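Local coordinates for protein glutaminase 1 (Escherichia coli, PDB 1U60) that catalyses the hydrolysis of L-glutamine to L-glutamate and ammonium, at residues I45-Y53 and A213-T221; K110-A118 and E237-G245. All coordinates share one frame; numbering follows the deposited sequence.

Contact 1 of 2, residues I45-Y53 and A213-T221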
loop_
_atom_site.group_PDB
_atom_site.type_symbol
_atom_site.label_atom_id
_atom_site.label_comp_id
_atom_site.label_asym_id
_atom_site.label_seq_id
_atom_site.Cartn_x
_atom_site.Cartn_y
_atom_site.Cartn_z
ATOM N N ILE A 45 23.634 1.819 -1.699
ATOM C CA ILE A 45 22.887 3.050 -1.760
ATOM C C ILE A 45 23.407 3.877 -2.947
ATOM O O ILE A 45 24.607 3.988 -3.185
ATOM C CB ILE A 45 23.144 3.881 -0.498
ATOM C CG1 ILE A 45 22.550 3.235 0.746
ATOM C CG2 ILE A 45 22.664 5.310 -0.669
ATOM C CD1 ILE A 45 23.035 3.823 2.075
ATOM N N VAL A 46 22.465 4.445 -3.701
ATOM C CA VAL A 46 22.759 5.494 -4.634
ATOM C C VAL A 46 21.892 6.692 -4.252
ATOM O O VAL A 46 20.672 6.601 -4.235
ATOM C CB VAL A 46 22.518 5.078 -6.075
ATOM C CG1 VAL A 46 22.776 6.327 -6.998
ATOM C CG2 VAL A 46 23.460 3.913 -6.446
ATOM N N THR A 47 22.523 7.820 -3.924
ATOM C CA THR A 47 21.769 8.984 -3.437
ATOM C C THR A 47 21.289 9.829 -4.597
ATOM O O THR A 47 21.797 9.708 -5.695
ATOM C CB THR A 47 22.616 9.890 -2.494
ATOM O OG1 THR A 47 23.630 10.607 -3.227
ATOM C CG2 THR A 47 23.381 9.028 -1.471
ATOM N N CYS A 48 20.327 10.701 -4.308
ATOM C CA CYS A 48 19.812 11.645 -5.293
ATOM C C CYS A 48 20.844 12.629 -5.765
ATOM O O CYS A 48 20.671 13.268 -6.815
ATOM C CB CYS A 48 18.600 12.375 -4.720
ATOM S SG CYS A 48 17.245 11.213 -4.708
ATOM N N ASP A 49 21.937 12.748 -5.033
ATOM C CA ASP A 49 23.070 13.563 -5.485
ATOM C C ASP A 49 24.158 12.812 -6.225
ATOM O O ASP A 49 25.176 13.401 -6.553
ATOM C CB ASP A 49 23.671 14.363 -4.313
ATOM C CG ASP A 49 22.726 15.435 -3.822
ATOM O OD1 ASP A 49 22.155 16.140 -4.694
ATOM O OD2 ASP A 49 22.450 15.624 -2.609
ATOM N N GLY A 50 23.950 11.525 -6.497
ATOM C CA GLY A 50 24.852 10.747 -7.300
ATOM C C GLY A 50 26.055 10.120 -6.586
ATOM O O GLY A 50 27.039 9.727 -7.220
ATOM N N ASN A 51 25.982 10.026 -5.280
ATOM C CA ASN A 51 26.986 9.317 -4.497
ATOM C C ASN A 51 26.611 7.859 -4.317
ATOM O O ASN A 51 25.427 7.548 -4.126
ATOM C CB ASN A 51 27.175 10.024 -3.144
ATOM C CG ASN A 51 27.867 11.373 -3.337
ATOM O OD1 ASN A 51 28.938 11.395 -3.957
ATOM N ND2 ASN A 51 27.211 12.472 -2.972
ATOM N N VAL A 52 27.613 6.981 -4.306
ATOM C CA VAL A 52 27.394 5.547 -4.341
ATOM C C VAL A 52 28.155 4.909 -3.204
ATOM O O VAL A 52 29.343 5.180 -3.041
ATOM C CB VAL A 52 27.892 4.908 -5.670
ATOM C CG1 VAL A 52 27.686 3.416 -5.644
ATOM C CG2 VAL A 52 27.191 5.524 -6.855
ATOM N N TYR A 53 27.486 4.061 -2.433
ATOM C CA TYR A 53 28.062 3.364 -1.283
ATOM C C TYR A 53 27.649 1.908 -1.388
ATOM O O TYR A 53 26.454 1.618 -1.555
ATOM C CB TYR A 53 27.537 3.909 0.047
ATOM C CG TYR A 53 27.742 5.382 0.150
ATOM C CD1 TYR A 53 28.980 5.904 0.567
ATOM C CD2 TYR A 53 26.756 6.276 -0.278
ATOM C CE1 TYR A 53 29.215 7.293 0.574
ATOM C CE2 TYR A 53 26.978 7.636 -0.257
ATOM C CZ TYR A 53 28.192 8.146 0.176
ATOM O OH TYR A 53 28.401 9.496 0.168
ATOM N N ALA A 213 13.851 8.097 -6.797
ATOM C CA ALA A 213 13.922 8.981 -5.631
ATOM C C ALA A 213 14.147 10.463 -6.041
ATOM O O ALA A 213 13.668 11.362 -5.360
ATOM C CB ALA A 213 15.047 8.528 -4.650
ATOM N N ALA A 214 14.897 10.675 -7.134
ATOM C CA ALA A 214 15.228 11.997 -7.661
ATOM C C ALA A 214 14.110 12.598 -8.539
ATOM O O ALA A 214 14.295 13.657 -9.157
ATOM C CB ALA A 214 16.514 11.944 -8.436
ATOM N N GLY A 215 12.933 11.975 -8.536
ATOM C CA GLY A 215 11.796 12.435 -9.303
ATOM C C GLY A 215 11.993 12.254 -10.798
ATOM O O GLY A 215 11.438 13.016 -11.614
ATOM N N GLY A 216 12.745 11.243 -11.166
ATOM C CA GLY A 216 12.828 10.892 -12.561
ATOM C C GLY A 216 14.141 11.264 -13.216
ATOM O O GLY A 216 14.287 11.070 -14.420
ATOM N N VAL A 217 15.066 11.795 -12.430
ATOM C CA VAL A 217 16.405 12.179 -12.906
ATOM C C VAL A 217 17.420 11.152 -12.440
ATOM O O VAL A 217 17.560 10.931 -11.240
ATOM C CB VAL A 217 16.836 13.574 -12.365
ATOM C CG1 VAL A 217 18.238 13.966 -12.808
ATOM C CG2 VAL A 217 15.866 14.676 -12.834
ATOM N N ASN A 218 18.105 10.532 -13.379
ATOM C CA ASN A 218 19.204 9.601 -13.061
ATOM C C ASN A 218 20.400 10.418 -12.548
ATOM O O ASN A 218 20.955 11.249 -13.290
ATOM C CB ASN A 218 19.588 8.752 -14.287
ATOM C CG ASN A 218 20.710 7.766 -13.958
ATOM O OD1 ASN A 218 21.642 8.091 -13.204
ATOM N ND2 ASN A 218 20.640 6.558 -14.527
ATOM N N PRO A 219 20.732 10.285 -11.260
ATOM C CA PRO A 219 21.751 11.168 -10.666
ATOM C C PRO A 219 23.180 10.820 -11.100
ATOM O O PRO A 219 24.103 11.581 -10.790
ATOM C CB PRO A 219 21.517 11.009 -9.154
ATOM C CG PRO A 219 21.030 9.563 -8.999
ATOM C CD PRO A 219 20.220 9.304 -10.266
ATOM N N LEU A 220 23.394 9.695 -11.797
ATOM C CA LEU A 220 24.732 9.328 -12.251
ATOM C C LEU A 220 24.995 9.826 -13.663
ATOM O O LEU A 220 26.122 10.169 -13.988
ATOM C CB LEU A 220 24.982 7.819 -12.183
ATOM C CG LEU A 220 24.833 7.233 -10.772
ATOM C CD1 LEU A 220 25.191 5.746 -10.783
ATOM C CD2 LEU A 220 25.591 7.974 -9.659
ATOM N N THR A 221 23.949 9.863 -14.491
ATOM C CA THR A 221 24.069 10.335 -15.862
ATOM C C THR A 221 23.549 11.771 -15.959
ATOM O O THR A 221 23.617 12.329 -17.037
ATOM C CB THR A 221 23.264 9.449 -16.839
ATOM O OG1 THR A 221 21.884 9.388 -16.421
ATOM C CG2 THR A 221 23.733 8.008 -16.785
#
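A chi1 of 176° swings V46 CG1 away from the backbone N and toward P219, while in L220, with CG beside the backbone N (chi1 -59°), a chi2 of -176° carries CD1 onward in the extended direction and turns the CD2 branch to the hairpin. The two pieces so joined are the tip of a beta hairpin at the edge of the five-stranded antiparallel sheet and the loop that follows helix 202-213. The hairpin closes as a type I turn from T47 to G50 with a G1 beta bulge: T47 O accepts from G50 N and T47 N donates to N51 O. Glycine suits position 50 because the backbone there has positive phi, and a CB would also run into P219 O. T47 OG1 accepts from N51 N at 3.2 Å, a bond that a threonine hydroxyl can add across the bulge.

P219 sits against this turn. Its CB lies 3.4 Å from C48 O and its CG 3.4 Å from T47 O, so an edge of CH2 groups rests on two turn carbonyls, of which T47 O is already engaged by G50 N. CG is also 4.2 Å from V46 CG1. L220 CD2 reaches equally far to V46 CG1, comes closest at G50 O, 3.3 Å away, and meets V52 CG2 where the two side chains cross at about a right angle; V46 itself continues onto A206 and A210 of the helix. C48 is modelled in two conformations; in one, SG approaches A213 and A214, a contact that remains doubtful.

Within 213-221, G215, with positive phi, ends helix 202-213 in a Schellman motif. N218 then shapes the chain around the proline: OD1 accepts from L220 N at 2.8 Å in the carbonyl plane, an Asx turn, and from T221 N at 3.2 Å from above that plane, which makes it an Asx motif.

Contact 2 of 2, residues K110-A118 and E237-G245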
loop_
_atom_site.group_PDB
_atom_site.type_symbol
_atom_site.label_atom_id
_atom_site.label_comp_id
_atom_site.label_asym_id
_atom_site.label_seq_id
_atom_site.Cartn_x
_atom_site.Cartn_y
_atom_site.Cartn_z
ATOM N N LYS A 110 -9.574 -8.337 -15.747
ATOM C CA LYS A 110 -8.733 -7.171 -15.495
ATOM C C LYS A 110 -7.563 -7.570 -14.618
ATOM O O LYS A 110 -7.759 -8.202 -13.617
ATOM C CB LYS A 110 -9.507 -6.014 -14.811
ATOM C CG LYS A 110 -8.625 -4.740 -14.815
ATOM C CD LYS A 110 -9.370 -3.440 -14.545
ATOM C CE LYS A 110 -8.381 -2.240 -14.597
ATOM N NZ LYS A 110 -8.933 -1.023 -13.975
ATOM N N PRO A 111 -6.332 -7.239 -15.020
ATOM C CA PRO A 111 -5.152 -7.666 -14.261
ATOM C C PRO A 111 -4.860 -6.936 -12.953
ATOM O O PRO A 111 -4.007 -7.423 -12.194
ATOM C CB PRO A 111 -4.009 -7.503 -15.290
ATOM C CG PRO A 111 -4.465 -6.432 -16.171
ATOM C CD PRO A 111 -5.946 -6.649 -16.305
ATOM N N LEU A 112 -5.555 -5.842 -12.673
ATOM C CA LEU A 112 -5.463 -5.079 -11.435
ATOM C C LEU A 112 -4.202 -4.345 -11.153
ATOM O O LEU A 112 -4.282 -3.187 -10.758
ATOM C CB LEU A 112 -5.802 -5.909 -10.177
ATOM C CG LEU A 112 -7.266 -6.222 -9.803
ATOM C CD1 LEU A 112 -7.572 -6.230 -8.255
ATOM C CD2 LEU A 112 -8.299 -5.638 -10.649
ATOM N N SER A 113 -3.043 -4.983 -11.303
ATOM C CA SER A 113 -1.752 -4.350 -10.965
ATOM C C SER A 113 -0.741 -4.582 -12.081
ATOM O O SER A 113 -0.587 -5.734 -12.513
ATOM C CB SER A 113 -1.156 -4.912 -9.662
ATOM O OG SER A 113 0.213 -4.474 -9.483
ATOM N N PRO A 114 0.000 -3.551 -12.499
ATOM C CA PRO A 114 1.117 -3.746 -13.468
ATOM C C PRO A 114 2.273 -4.545 -12.901
ATOM O O PRO A 114 3.184 -4.865 -13.620
ATOM C CB PRO A 114 1.640 -2.332 -13.746
ATOM C CG PRO A 114 0.904 -1.412 -12.813
ATOM C CD PRO A 114 -0.185 -2.142 -12.118
ATOM N N LEU A 115 2.232 -4.844 -11.612
ATOM C CA LEU A 115 3.311 -5.574 -10.950
ATOM C C LEU A 115 3.063 -7.046 -10.671
ATOM O O LEU A 115 3.934 -7.673 -10.136
ATOM C CB LEU A 115 3.809 -4.832 -9.708
ATOM C CG LEU A 115 4.156 -3.369 -9.877
ATOM C CD1 LEU A 115 4.737 -2.782 -8.582
ATOM C CD2 LEU A 115 5.159 -3.128 -11.052
ATOM N N VAL A 116 1.866 -7.583 -10.974
ATOM C CA VAL A 116 1.725 -9.029 -11.054
ATOM C C VAL A 116 1.980 -9.442 -12.509
ATOM O O VAL A 116 2.021 -8.595 -13.375
ATOM C CB VAL A 116 0.399 -9.542 -10.527
ATOM C CG1 VAL A 116 0.238 -9.093 -9.056
ATOM C CG2 VAL A 116 -0.761 -9.102 -11.426
ATOM N N ASN A 117 2.236 -10.709 -12.762
ATOM C CA ASN A 117 2.643 -11.092 -14.133
ATOM C C ASN A 117 1.605 -10.668 -15.212
ATOM O O ASN A 117 1.941 -10.188 -16.273
ATOM C CB ASN A 117 2.879 -12.610 -14.222
ATOM C CG ASN A 117 4.233 -13.047 -13.685
ATOM O OD1 ASN A 117 4.841 -12.409 -12.825
ATOM N ND2 ASN A 117 4.677 -14.236 -14.140
ATOM N N ALA A 118 0.331 -10.879 -14.915
ATOM C CA ALA A 118 -0.723 -10.580 -15.875
ATOM C C ALA A 118 -0.724 -9.065 -16.175
ATOM O O ALA A 118 -0.731 -8.655 -17.327
ATOM C CB ALA A 118 -2.105 -11.048 -15.288
ATOM N N GLU A 237 2.238 1.985 -6.941
ATOM C CA GLU A 237 2.068 0.618 -7.424
ATOM C C GLU A 237 3.030 -0.332 -6.700
ATOM O O GLU A 237 2.613 -1.451 -6.305
ATOM C CB GLU A 237 2.281 0.538 -8.940
ATOM C CG GLU A 237 1.238 1.300 -9.822
ATOM C CD GLU A 237 -0.075 0.631 -10.101
ATOM O OE1 GLU A 237 -0.497 -0.308 -9.355
ATOM O OE2 GLU A 237 -0.743 1.086 -11.113
ATOM N N MET A 238 4.276 0.101 -6.522
ATOM C CA MET A 238 5.264 -0.675 -5.789
ATOM C C MET A 238 4.793 -0.904 -4.335
ATOM O O MET A 238 4.894 -2.032 -3.837
ATOM C CB MET A 238 6.620 0.015 -5.796
ATOM C CG MET A 238 7.333 -0.078 -7.179
ATOM S SD MET A 238 8.725 1.055 -7.343
ATOM C CE MET A 238 9.882 0.366 -6.157
ATOM N N MET A 239 4.291 0.123 -3.654
ATOM C CA MET A 239 3.878 -0.060 -2.259
ATOM C C MET A 239 2.788 -1.121 -2.208
ATOM O O MET A 239 2.738 -1.882 -1.249
ATOM C CB MET A 239 3.362 1.246 -1.646
ATOM C CG MET A 239 3.096 1.192 -0.118
ATOM S SD MET A 239 4.472 1.078 0.907
ATOM C CE MET A 239 5.305 2.413 0.556
ATOM N N MET A 240 1.903 -1.166 -3.206
ATOM C CA MET A 240 0.765 -2.058 -3.090
ATOM C C MET A 240 1.088 -3.522 -3.419
ATOM O O MET A 240 0.482 -4.426 -2.882
ATOM C CB MET A 240 -0.388 -1.563 -3.947
ATOM C CG MET A 240 -0.835 -0.144 -3.649
ATOM S SD MET A 240 -1.328 0.265 -1.983
ATOM C CE MET A 240 -2.678 -0.979 -1.734
ATOM N N GLU A 241 2.053 -3.759 -4.282
ATOM C CA GLU A 241 2.240 -5.098 -4.864
ATOM C C GLU A 241 3.687 -5.521 -5.160
ATOM O O GLU A 241 3.906 -6.637 -5.605
ATOM C CB GLU A 241 1.435 -5.122 -6.178
ATOM C CG GLU A 241 1.266 -6.430 -6.890
ATOM C CD GLU A 241 0.498 -7.463 -6.068
ATOM O OE1 GLU A 241 -0.684 -7.202 -5.727
ATOM O OE2 GLU A 241 1.043 -8.558 -5.821
ATOM N N GLY A 242 4.668 -4.655 -4.912
ATOM C CA GLY A 242 6.038 -4.880 -5.366
ATOM C C GLY A 242 6.741 -6.102 -4.786
ATOM O O GLY A 242 7.682 -6.608 -5.375
ATOM N N LEU A 243 6.316 -6.526 -3.592
ATOM C CA LEU A 243 6.809 -7.782 -2.981
ATOM C C LEU A 243 5.730 -8.870 -2.948
ATOM O O LEU A 243 5.738 -9.751 -2.056
ATOM C CB LEU A 243 7.400 -7.521 -1.594
ATOM C CG LEU A 243 8.863 -7.069 -1.692
ATOM C CD1 LEU A 243 8.981 -5.568 -1.994
ATOM C CD2 LEU A 243 9.598 -7.384 -0.449
ATOM N N TYR A 244 4.777 -8.768 -3.867
ATOM C CA TYR A 244 3.727 -9.779 -4.061
ATOM C C TYR A 244 2.858 -9.845 -2.795
ATOM O O TYR A 244 2.446 -8.798 -2.276
ATOM C CB TYR A 244 4.308 -11.109 -4.566
ATOM C CG TYR A 244 5.035 -10.850 -5.893
ATOM C CD1 TYR A 244 4.313 -10.643 -7.041
ATOM C CD2 TYR A 244 6.402 -10.613 -5.926
ATOM C CE1 TYR A 244 4.949 -10.319 -8.264
ATOM C CE2 TYR A 244 7.043 -10.271 -7.120
ATOM C CZ TYR A 244 6.287 -10.104 -8.278
ATOM O OH TYR A 244 6.957 -9.769 -9.445
ATOM N N GLY A 245 2.572 -11.047 -2.320
ATOM C CA GLY A 245 1.710 -11.226 -1.159
ATOM C C GLY A 245 2.311 -10.735 0.138
ATOM O O GLY A 245 1.654 -10.770 1.168
HETATM O O HOH W 1 0.293 -2.401 -7.819
HETATM O O HOH W 2 5.517 -7.024 -7.778
#
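The P114 and E237 side chains cross at about a right angle, proline CD and CG lying over a face of the carboxylate with CD 3.3 Å from OE1, where the loop before helix 117-126 meets the end of helix 231-241 in the helical part of this beta-lactamase-like fold. E237 is bent at chi2 (-81°), and water 1 links its OE1 and backbone O to S113 OG. That hydroxyl also makes an ST turn, accepting from L115 N at 3.0 Å, so serine here serves both loop and bridge.

L115 points its CD1 at the helix backbone, 3.4 Å from E237 O and 4.0 Å from M238 CG. E241, with its CG anti to the backbone N and its chain bent at chi2 (63°), runs obliquely past V116, whose CG1 is 3.4 Å from OE2; OE1 is held by T94 N.

Y244, a predicted substrate-binding residue, has its OH bonded to S66, K69 and K259, the serine and lysines of the SxxK and KSG motifs. L115 O approaches its ring obliquely, and over one face, 3.2 Å above the plane and toward the rim, sits water 2, which donates to both L115 O and E241 O.

In the fold
The centres of contacts 1 and 2 lie about 25 Å apart on opposite sides of the chain's centre; their nearest atoms, about 9 Å apart, do not touch. Their segments alternate along the chain, 110-118 falling inside the span closed by contact 1. Contact 1, its centre about 17 Å from the centre of the chain, joins the edge of the sheet to the end of a helix, away from the annotated sites. Contact 2, its centre about 11 Å from that of the chain, is buried and carries N117 and Y244 of the predicted glutamine site; the Y244 side chain is about 3 Å from that of S66 and about 6 Å from that of Y192. E237 also packs on Y252 of the second subunit.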